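Local coordinates for restriction endonuclease (Mycobacterium sp., PDB 4F0Q) that cleaves DNA in a manner dependent on cytosine methylation, working as a tetramer of identical subunits, at the interface of chains A and B. Sequence-based numbering; all coordinates share one arbitrary frame. Chains: chain A/B, Restriction endonuclease.

The interface of chains A and B. Residues chain A 403; chain B 378-379, 381, 451, 454.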
# COMPACT_ATOMS: atom_id res chain seq x y z
N GLN A 403 0.79 -10.55 8.42
CA GLN A 403 0.38 -9.27 7.83
C GLN A 403 0.61 -9.19 6.32
O GLN A 403 1.34 -8.33 5.84
CB GLN A 403 1.10 -8.11 8.53
CG GLN A 403 0.92 -8.08 10.04
CD GLN A 403 1.64 -6.92 10.70
OE1 GLN A 403 1.96 -5.92 10.04
NE2 GLN A 403 1.90 -7.04 11.99
N ARG B 378 7.39 -1.49 6.34
CA ARG B 378 7.38 -2.92 6.02
C ARG B 378 6.64 -3.14 4.71
O ARG B 378 6.41 -2.20 3.95
CB ARG B 378 6.71 -3.72 7.13
CG ARG B 378 7.44 -3.69 8.46
CD ARG B 378 6.72 -4.56 9.48
NE ARG B 378 7.41 -4.57 10.77
CZ ARG B 378 6.95 -5.18 11.86
NH1 ARG B 378 5.79 -5.83 11.81
NH2 ARG B 378 7.64 -5.14 12.99
N ARG B 379 6.27 -4.39 4.45
CA ARG B 379 5.48 -4.72 3.27
C ARG B 379 4.01 -4.38 3.51
O ARG B 379 3.45 -4.73 4.54
CB ARG B 379 5.63 -6.20 2.92
N TRP B 381 2.93 -1.39 3.84
CA TRP B 381 2.89 -0.15 4.60
C TRP B 381 3.22 1.01 3.68
O TRP B 381 3.96 0.84 2.71
CB TRP B 381 3.91 -0.19 5.75
CG TRP B 381 3.60 -1.18 6.83
CD1 TRP B 381 2.78 -2.27 6.74
CD2 TRP B 381 4.11 -1.17 8.16
NE1 TRP B 381 2.75 -2.94 7.93
CE2 TRP B 381 3.56 -2.28 8.83
CE3 TRP B 381 4.98 -0.32 8.87
CZ2 TRP B 381 3.84 -2.57 10.16
CZ3 TRP B 381 5.26 -0.62 10.19
CH2 TRP B 381 4.69 -1.73 10.82
N GLU B 451 1.63 -1.64 13.94
CA GLU B 451 0.79 -2.77 13.53
C GLU B 451 -0.51 -2.84 14.32
O GLU B 451 -1.55 -3.24 13.79
CB GLU B 451 1.57 -4.08 13.68
N ILE B 454 -4.15 -1.99 13.28
CA ILE B 454 -5.07 -2.92 12.63
C ILE B 454 -6.27 -3.22 13.53
O ILE B 454 -7.37 -3.50 13.05
CB ILE B 454 -4.33 -4.22 12.22
CG1 ILE B 454 -3.22 -3.90 11.21
CG2 ILE B 454 -5.30 -5.23 11.61
CD1 ILE B 454 -2.40 -5.10 10.81
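In the PD-(D/E)XK-type endonuclease domain of chain A, A:Gln403 lies in the loop between helix 393-401 and strand 406-409 and reaches across to chain B, which hides 79 Å² of its surface. Its terminal amide lies between two elements of the partner: on one side B:Arg378 and B:Trp381, where a loop leads into strand 381-387, and on the other the C-terminal 3-10 helix 450-455. The backbone of A:Gln403 takes up a left-handed conformation. Its CG stands anti to the carbonyl carbon and the chain runs straight on beyond it (chi2 180°), which carries the terminal amide towards chain B. A:Gln403 OE1, the amide oxygen, lies at the edge of the B:Trp381 indole and in its plane, 3.7 Å from the indole nitrogen NE1 and 3.8 Å from CZ2 of the benzene half. Amide and ring are nearly coplanar, 11° apart, yet the N-to-O separation is too long for a hydrogen bond; a weak polar attraction to the ring edge is the most that can be inferred. The indole is steadied from within its own chain, as B:Arg378 CB sits over the centre of one ring face, 3.7 Å above the plane. From there the extended B:Arg378 side chain runs on over the same face, across the benzene half and past its far end, and brings its guanidinium NH1 to 4.1 Å from A:Gln403 NE2, the two planar groups being inclined by 33°. On the helix side, A:Gln403 NE2 packs against B:Glu451 CB at 3.4 Å; the B:Glu451 carboxylate is not modelled. B:Ile454, one turn further along, points its CD1 methyl towards the amide carbon A:Gln403 CD at 4.4 Å, a loose van der Waals approach of a methyl to the amide. The same contact recurs with the chains exchanged across the two-fold axis of this dimeric interface within the tetramer.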